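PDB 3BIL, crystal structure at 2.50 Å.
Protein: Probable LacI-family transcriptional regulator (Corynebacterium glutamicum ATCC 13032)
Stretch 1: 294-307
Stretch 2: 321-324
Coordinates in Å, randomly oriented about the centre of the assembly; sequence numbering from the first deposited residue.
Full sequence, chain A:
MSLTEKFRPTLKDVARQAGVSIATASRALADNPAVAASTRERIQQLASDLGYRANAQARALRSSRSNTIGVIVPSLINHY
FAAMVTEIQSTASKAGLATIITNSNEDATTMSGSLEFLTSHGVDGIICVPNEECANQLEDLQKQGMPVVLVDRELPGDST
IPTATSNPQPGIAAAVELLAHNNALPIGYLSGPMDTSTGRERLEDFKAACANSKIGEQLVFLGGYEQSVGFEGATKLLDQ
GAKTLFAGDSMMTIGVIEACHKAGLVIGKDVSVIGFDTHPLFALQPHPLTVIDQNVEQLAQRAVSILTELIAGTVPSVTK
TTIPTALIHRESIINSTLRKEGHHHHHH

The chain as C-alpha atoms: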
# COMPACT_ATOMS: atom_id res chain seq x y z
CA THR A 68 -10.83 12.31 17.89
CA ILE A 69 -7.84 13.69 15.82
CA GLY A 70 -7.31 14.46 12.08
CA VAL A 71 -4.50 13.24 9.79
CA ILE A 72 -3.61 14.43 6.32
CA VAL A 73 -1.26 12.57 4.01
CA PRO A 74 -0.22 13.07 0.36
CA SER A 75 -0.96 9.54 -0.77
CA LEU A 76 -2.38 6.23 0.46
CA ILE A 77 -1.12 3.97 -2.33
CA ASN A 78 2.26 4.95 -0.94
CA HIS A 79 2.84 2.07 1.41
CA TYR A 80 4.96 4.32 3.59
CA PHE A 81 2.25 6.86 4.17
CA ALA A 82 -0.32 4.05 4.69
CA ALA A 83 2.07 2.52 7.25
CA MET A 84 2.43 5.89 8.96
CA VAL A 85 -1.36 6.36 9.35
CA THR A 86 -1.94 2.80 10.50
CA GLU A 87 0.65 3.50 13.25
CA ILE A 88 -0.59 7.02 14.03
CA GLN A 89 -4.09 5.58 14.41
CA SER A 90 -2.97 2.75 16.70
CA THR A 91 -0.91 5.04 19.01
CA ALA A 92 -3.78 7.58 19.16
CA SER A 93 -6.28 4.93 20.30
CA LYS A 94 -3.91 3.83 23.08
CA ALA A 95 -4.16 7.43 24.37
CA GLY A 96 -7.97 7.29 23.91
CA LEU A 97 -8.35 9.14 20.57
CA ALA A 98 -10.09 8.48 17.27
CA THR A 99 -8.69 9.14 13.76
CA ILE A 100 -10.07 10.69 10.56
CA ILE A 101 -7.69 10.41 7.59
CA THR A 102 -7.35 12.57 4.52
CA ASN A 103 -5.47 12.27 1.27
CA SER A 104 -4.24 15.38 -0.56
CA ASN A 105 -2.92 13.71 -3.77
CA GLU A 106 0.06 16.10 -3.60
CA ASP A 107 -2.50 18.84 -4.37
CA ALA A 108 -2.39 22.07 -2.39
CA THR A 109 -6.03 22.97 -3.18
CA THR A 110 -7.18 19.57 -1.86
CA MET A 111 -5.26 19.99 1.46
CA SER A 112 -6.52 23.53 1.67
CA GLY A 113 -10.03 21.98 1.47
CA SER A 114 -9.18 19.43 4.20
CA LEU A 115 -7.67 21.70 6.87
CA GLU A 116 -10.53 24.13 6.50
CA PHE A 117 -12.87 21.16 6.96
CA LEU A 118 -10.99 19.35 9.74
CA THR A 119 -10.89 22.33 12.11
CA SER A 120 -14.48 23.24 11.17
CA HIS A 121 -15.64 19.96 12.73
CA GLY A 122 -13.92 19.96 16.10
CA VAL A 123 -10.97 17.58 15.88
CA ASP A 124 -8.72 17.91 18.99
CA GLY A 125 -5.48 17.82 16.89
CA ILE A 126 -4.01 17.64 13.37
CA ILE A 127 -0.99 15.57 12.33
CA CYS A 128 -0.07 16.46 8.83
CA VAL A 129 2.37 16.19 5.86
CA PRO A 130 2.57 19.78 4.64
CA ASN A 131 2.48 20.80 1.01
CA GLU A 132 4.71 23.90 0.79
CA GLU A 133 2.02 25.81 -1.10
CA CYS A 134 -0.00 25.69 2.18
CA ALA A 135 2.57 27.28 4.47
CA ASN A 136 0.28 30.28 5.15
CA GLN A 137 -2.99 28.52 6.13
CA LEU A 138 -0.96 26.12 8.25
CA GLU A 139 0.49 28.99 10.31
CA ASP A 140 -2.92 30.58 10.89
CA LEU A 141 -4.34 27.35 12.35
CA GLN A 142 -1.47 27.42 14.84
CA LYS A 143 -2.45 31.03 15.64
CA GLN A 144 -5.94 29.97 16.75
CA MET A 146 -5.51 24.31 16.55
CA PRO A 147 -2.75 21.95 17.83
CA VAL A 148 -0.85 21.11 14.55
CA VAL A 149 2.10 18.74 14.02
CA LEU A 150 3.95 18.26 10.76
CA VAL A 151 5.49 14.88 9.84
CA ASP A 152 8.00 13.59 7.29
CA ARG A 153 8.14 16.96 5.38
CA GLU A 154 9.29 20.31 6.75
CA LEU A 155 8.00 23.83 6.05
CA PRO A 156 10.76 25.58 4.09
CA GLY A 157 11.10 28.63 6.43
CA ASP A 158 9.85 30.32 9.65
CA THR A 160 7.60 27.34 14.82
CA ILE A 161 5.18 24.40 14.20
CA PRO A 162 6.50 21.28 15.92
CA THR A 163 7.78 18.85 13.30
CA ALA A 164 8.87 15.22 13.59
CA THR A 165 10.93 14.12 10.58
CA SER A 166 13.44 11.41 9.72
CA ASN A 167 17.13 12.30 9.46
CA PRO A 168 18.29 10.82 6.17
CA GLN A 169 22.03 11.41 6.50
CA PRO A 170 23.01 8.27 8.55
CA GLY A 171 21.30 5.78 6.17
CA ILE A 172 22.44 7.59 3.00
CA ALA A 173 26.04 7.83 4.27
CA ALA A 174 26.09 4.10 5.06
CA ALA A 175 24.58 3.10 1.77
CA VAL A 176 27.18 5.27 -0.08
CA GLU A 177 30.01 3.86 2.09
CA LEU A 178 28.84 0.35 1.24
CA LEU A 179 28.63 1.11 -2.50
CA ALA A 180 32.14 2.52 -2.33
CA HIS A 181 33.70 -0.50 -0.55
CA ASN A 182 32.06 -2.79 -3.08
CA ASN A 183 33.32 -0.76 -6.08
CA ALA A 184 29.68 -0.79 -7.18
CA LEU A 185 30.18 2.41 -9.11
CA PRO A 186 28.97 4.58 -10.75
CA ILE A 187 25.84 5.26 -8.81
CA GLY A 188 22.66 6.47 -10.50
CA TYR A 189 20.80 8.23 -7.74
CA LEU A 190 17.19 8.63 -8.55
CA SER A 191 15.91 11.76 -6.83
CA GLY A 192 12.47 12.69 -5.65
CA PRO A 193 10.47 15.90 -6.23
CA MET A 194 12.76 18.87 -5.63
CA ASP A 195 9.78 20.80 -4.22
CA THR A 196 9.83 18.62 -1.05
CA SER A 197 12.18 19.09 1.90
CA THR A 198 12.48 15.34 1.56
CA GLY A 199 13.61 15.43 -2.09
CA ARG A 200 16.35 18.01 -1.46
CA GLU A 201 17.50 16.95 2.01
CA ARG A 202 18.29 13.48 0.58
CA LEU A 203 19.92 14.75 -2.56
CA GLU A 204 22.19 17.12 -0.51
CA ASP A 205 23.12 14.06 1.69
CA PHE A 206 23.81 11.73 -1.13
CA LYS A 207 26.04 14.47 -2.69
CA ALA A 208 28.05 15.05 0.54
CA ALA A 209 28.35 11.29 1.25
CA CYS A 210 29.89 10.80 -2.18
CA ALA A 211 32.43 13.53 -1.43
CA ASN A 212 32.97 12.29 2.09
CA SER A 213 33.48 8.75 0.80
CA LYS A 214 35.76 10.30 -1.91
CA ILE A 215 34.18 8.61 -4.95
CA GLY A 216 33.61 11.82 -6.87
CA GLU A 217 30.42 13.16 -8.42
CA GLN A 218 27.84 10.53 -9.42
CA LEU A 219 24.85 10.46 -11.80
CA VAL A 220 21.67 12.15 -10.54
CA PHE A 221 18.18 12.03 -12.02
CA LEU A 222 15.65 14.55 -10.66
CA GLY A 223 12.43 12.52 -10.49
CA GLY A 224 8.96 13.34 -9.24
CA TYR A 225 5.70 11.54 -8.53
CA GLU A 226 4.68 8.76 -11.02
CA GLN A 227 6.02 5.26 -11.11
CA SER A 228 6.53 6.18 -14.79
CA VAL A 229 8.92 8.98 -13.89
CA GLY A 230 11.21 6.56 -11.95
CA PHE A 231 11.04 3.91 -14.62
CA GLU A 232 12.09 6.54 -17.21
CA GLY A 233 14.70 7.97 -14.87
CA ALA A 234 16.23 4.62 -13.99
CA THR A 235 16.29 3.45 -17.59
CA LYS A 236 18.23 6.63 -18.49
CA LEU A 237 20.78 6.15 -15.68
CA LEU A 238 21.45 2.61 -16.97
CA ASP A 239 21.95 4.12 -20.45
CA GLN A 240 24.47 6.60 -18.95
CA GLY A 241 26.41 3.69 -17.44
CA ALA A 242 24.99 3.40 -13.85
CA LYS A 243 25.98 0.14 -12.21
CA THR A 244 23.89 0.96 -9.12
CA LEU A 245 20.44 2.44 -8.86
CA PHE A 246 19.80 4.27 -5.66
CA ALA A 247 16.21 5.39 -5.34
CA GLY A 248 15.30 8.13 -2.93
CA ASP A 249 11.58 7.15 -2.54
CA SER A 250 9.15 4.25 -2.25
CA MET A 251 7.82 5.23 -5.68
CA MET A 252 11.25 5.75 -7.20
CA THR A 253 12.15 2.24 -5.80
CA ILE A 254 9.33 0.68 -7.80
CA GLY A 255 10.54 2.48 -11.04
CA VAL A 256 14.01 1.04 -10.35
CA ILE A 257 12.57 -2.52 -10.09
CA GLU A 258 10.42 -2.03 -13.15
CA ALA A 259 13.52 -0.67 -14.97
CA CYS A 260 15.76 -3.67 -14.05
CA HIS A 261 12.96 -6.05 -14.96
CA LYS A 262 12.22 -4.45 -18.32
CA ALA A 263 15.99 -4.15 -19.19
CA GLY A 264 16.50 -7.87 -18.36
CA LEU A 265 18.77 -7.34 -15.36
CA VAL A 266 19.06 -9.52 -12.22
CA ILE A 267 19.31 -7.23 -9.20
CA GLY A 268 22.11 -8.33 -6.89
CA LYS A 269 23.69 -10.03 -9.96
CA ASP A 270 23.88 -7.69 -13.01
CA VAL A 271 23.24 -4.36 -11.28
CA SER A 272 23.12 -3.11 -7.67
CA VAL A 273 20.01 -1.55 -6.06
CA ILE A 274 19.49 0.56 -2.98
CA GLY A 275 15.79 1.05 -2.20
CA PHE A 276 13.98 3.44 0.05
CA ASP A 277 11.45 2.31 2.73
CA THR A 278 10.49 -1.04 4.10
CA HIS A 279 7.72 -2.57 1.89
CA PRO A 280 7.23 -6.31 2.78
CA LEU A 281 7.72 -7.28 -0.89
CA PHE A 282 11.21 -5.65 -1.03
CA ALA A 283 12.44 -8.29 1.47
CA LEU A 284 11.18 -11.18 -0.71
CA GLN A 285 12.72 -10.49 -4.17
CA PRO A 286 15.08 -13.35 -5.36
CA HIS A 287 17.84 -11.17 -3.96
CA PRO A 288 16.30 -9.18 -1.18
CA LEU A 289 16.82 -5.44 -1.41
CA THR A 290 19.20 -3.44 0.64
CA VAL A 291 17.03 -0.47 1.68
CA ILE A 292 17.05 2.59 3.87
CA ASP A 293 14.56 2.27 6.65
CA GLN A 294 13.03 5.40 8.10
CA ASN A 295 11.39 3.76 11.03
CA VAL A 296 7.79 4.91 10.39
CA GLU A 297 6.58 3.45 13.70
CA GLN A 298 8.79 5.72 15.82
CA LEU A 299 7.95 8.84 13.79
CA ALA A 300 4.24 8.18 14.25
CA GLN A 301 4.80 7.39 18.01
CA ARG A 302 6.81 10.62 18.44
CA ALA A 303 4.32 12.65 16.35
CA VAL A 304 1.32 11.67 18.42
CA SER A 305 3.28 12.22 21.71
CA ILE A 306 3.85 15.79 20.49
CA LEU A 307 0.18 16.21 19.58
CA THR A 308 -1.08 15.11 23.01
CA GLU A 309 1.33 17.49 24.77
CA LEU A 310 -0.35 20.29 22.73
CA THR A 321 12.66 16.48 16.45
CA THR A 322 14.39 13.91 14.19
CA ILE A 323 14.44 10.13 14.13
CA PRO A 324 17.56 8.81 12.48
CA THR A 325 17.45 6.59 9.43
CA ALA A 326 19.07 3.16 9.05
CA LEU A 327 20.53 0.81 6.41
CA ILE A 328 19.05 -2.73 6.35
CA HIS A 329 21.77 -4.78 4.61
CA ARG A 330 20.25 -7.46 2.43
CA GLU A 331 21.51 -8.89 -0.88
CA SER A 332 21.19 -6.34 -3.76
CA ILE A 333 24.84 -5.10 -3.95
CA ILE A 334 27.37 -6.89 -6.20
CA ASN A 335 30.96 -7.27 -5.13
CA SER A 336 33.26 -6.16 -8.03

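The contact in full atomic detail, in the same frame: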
# COMPACT_ATOMS: atom_id res chain seq x y z
N GLN A 294 13.26 4.15 7.44
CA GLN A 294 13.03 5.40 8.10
C GLN A 294 12.32 5.27 9.40
O GLN A 294 12.03 6.28 10.06
CB GLN A 294 12.11 6.22 7.24
CG GLN A 294 12.82 7.10 6.33
CD GLN A 294 11.84 7.84 5.56
OE1 GLN A 294 11.44 8.95 5.96
NE2 GLN A 294 11.32 7.22 4.51
N ASN A 295 11.98 4.04 9.75
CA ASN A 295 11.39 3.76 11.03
C ASN A 295 10.07 4.51 11.27
O ASN A 295 9.94 5.27 12.22
CB ASN A 295 12.40 4.05 12.14
CG ASN A 295 12.31 3.05 13.26
OD1 ASN A 295 11.40 3.12 14.11
ND2 ASN A 295 13.21 2.06 13.24
N VAL A 296 9.09 4.24 10.40
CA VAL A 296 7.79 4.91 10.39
C VAL A 296 7.11 4.85 11.73
O VAL A 296 6.43 5.80 12.10
CB VAL A 296 6.77 4.26 9.42
CG1 VAL A 296 6.05 5.32 8.67
CG2 VAL A 296 7.45 3.31 8.49
N GLU A 297 7.26 3.71 12.41
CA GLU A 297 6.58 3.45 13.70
C GLU A 297 6.96 4.49 14.77
O GLU A 297 6.10 5.04 15.47
CB GLU A 297 6.83 2.00 14.17
CG GLU A 297 6.01 1.56 15.42
CD GLU A 297 5.87 0.02 15.60
OE1 GLU A 297 5.29 -0.41 16.64
OE2 GLU A 297 6.32 -0.77 14.73
N GLN A 298 8.26 4.79 14.85
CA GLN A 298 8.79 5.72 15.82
C GLN A 298 8.41 7.16 15.50
O GLN A 298 8.20 7.95 16.40
CB GLN A 298 10.30 5.57 15.82
CG GLN A 298 11.01 5.97 17.09
CD GLN A 298 12.50 5.77 16.94
OE1 GLN A 298 13.30 6.62 17.36
NE2 GLN A 298 12.89 4.65 16.31
N LEU A 299 8.33 7.50 14.21
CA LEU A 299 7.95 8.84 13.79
C LEU A 299 6.51 9.14 14.14
O LEU A 299 6.20 10.23 14.62
CB LEU A 299 8.13 9.01 12.30
CG LEU A 299 9.51 9.58 12.06
CD1 LEU A 299 10.12 9.07 10.73
CD2 LEU A 299 9.40 11.10 12.13
N ALA A 300 5.64 8.16 13.87
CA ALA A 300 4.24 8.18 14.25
C ALA A 300 4.02 8.20 15.79
O ALA A 300 3.20 8.99 16.28
CB ALA A 300 3.51 7.01 13.61
N GLN A 301 4.74 7.34 16.54
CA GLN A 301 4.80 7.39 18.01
C GLN A 301 5.17 8.80 18.47
O GLN A 301 4.36 9.48 19.11
CB GLN A 301 5.84 6.40 18.56
CG GLN A 301 5.30 5.24 19.41
CD GLN A 301 5.20 3.92 18.65
OE1 GLN A 301 5.72 2.88 19.09
NE2 GLN A 301 4.50 3.94 17.51
N ARG A 302 6.36 9.27 18.10
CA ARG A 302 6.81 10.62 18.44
C ARG A 302 5.82 11.70 18.05
O ARG A 302 5.57 12.60 18.84
CB ARG A 302 8.19 10.92 17.85
CG ARG A 302 9.29 10.09 18.49
CD ARG A 302 9.99 10.82 19.63
NE ARG A 302 11.39 11.15 19.32
CZ ARG A 302 12.38 10.25 19.22
NH1 ARG A 302 12.15 8.94 19.37
NH2 ARG A 302 13.61 10.65 18.93
N ALA A 303 5.26 11.62 16.84
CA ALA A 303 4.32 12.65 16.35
C ALA A 303 3.03 12.76 17.14
O ALA A 303 2.47 13.85 17.28
CB ALA A 303 4.00 12.45 14.87
N VAL A 304 2.53 11.63 17.64
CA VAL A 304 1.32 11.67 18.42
C VAL A 304 1.61 12.10 19.89
O VAL A 304 0.84 12.85 20.47
CB VAL A 304 0.45 10.36 18.21
CG1 VAL A 304 1.12 9.15 18.83
CG2 VAL A 304 -0.97 10.55 18.72
N SER A 305 2.75 11.67 20.44
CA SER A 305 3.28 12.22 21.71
C SER A 305 3.24 13.74 21.72
O SER A 305 2.72 14.34 22.65
CB SER A 305 4.72 11.78 21.95
OG SER A 305 4.79 10.83 23.00
N ILE A 306 3.76 14.33 20.65
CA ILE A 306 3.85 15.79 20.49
C ILE A 306 2.48 16.41 20.27
O ILE A 306 2.28 17.59 20.58
CB ILE A 306 4.80 16.18 19.32
CG1 ILE A 306 6.23 15.66 19.58
CG2 ILE A 306 4.82 17.69 19.10
CD1 ILE A 306 7.22 15.94 18.45
N LEU A 307 1.52 15.66 19.75
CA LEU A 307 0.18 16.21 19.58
C LEU A 307 -0.62 16.20 20.88
O LEU A 307 -1.42 17.11 21.10
CB LEU A 307 -0.60 15.49 18.51
CG LEU A 307 -1.82 16.28 18.05
CD1 LEU A 307 -1.41 17.58 17.37
CD2 LEU A 307 -2.64 15.42 17.13
N THR A 321 12.07 17.77 16.11
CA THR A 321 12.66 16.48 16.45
C THR A 321 12.91 15.53 15.25
O THR A 321 12.08 15.44 14.34
CB THR A 321 11.86 15.76 17.59
OG1 THR A 321 12.73 14.87 18.30
CG2 THR A 321 10.67 14.96 17.07
N THR A 322 14.05 14.84 15.25
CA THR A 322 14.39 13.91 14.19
C THR A 322 14.67 12.48 14.68
O THR A 322 15.29 12.25 15.71
CB THR A 322 15.62 14.37 13.31
OG1 THR A 322 16.80 14.49 14.11
CG2 THR A 322 15.33 15.67 12.54
N ILE A 323 14.19 11.53 13.90
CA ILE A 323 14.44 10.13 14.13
C ILE A 323 15.52 9.84 13.14
O ILE A 323 15.41 10.27 12.01
CB ILE A 323 13.20 9.33 13.72
CG1 ILE A 323 11.97 9.82 14.49
CG2 ILE A 323 13.44 7.86 13.84
CD1 ILE A 323 12.08 9.69 15.97
N PRO A 324 16.57 9.09 13.52
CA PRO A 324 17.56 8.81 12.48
C PRO A 324 17.04 7.71 11.55
O PRO A 324 15.98 7.08 11.80
CB PRO A 324 18.76 8.30 13.28
CG PRO A 324 18.13 7.53 14.35
CD PRO A 324 16.93 8.39 14.77

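How does the contact begin? Before the helix, Gln294 meets the other stretch through its backbone, with its O 4.3 Å from Ile323 CG2, while its side-chain amide is hydrogen-bonded elsewhere in the structure. Asn295, at the N-cap position, points its CA-to-CB bond toward the strand and places CB 4.3 Å from Ile323 CG2.

What do the first helical turns offer Ile323? Gln298 OE1 lies 3.6 Å from Ile323 CD1, and the Gln298 amide is held by weak hydrogen bonds on its own stretch: NE2 donates to Asn295 OD1 (3.1 Å) and OE1 accepts from Arg302 NH1 (3.3 Å). Leu299 starts sideways, but its end comes nearer, bringing CG to 3.5 Å from Ile323 CG1 in an apolar contact.

Does Arg302 bind the strand through polar groups? No hydrogen bond crosses between the stretches. Instead, Ile323 CD1 covers one face of the guanidinium, 3.3 Å from Arg302 CZ, so this charged group packs against a methyl. Thr321 OG1 sits at the guanidinium edge, yet 4.1 Å from Arg302 NE.

Where does the contact end? One turn on, Ile306 CD1 reaches Thr321 CG2 at 3.8 Å. Helix and strand run nearly antiparallel, at 161°, so advancing from Gln294 to Ile306 means moving back from Pro324 to Thr321.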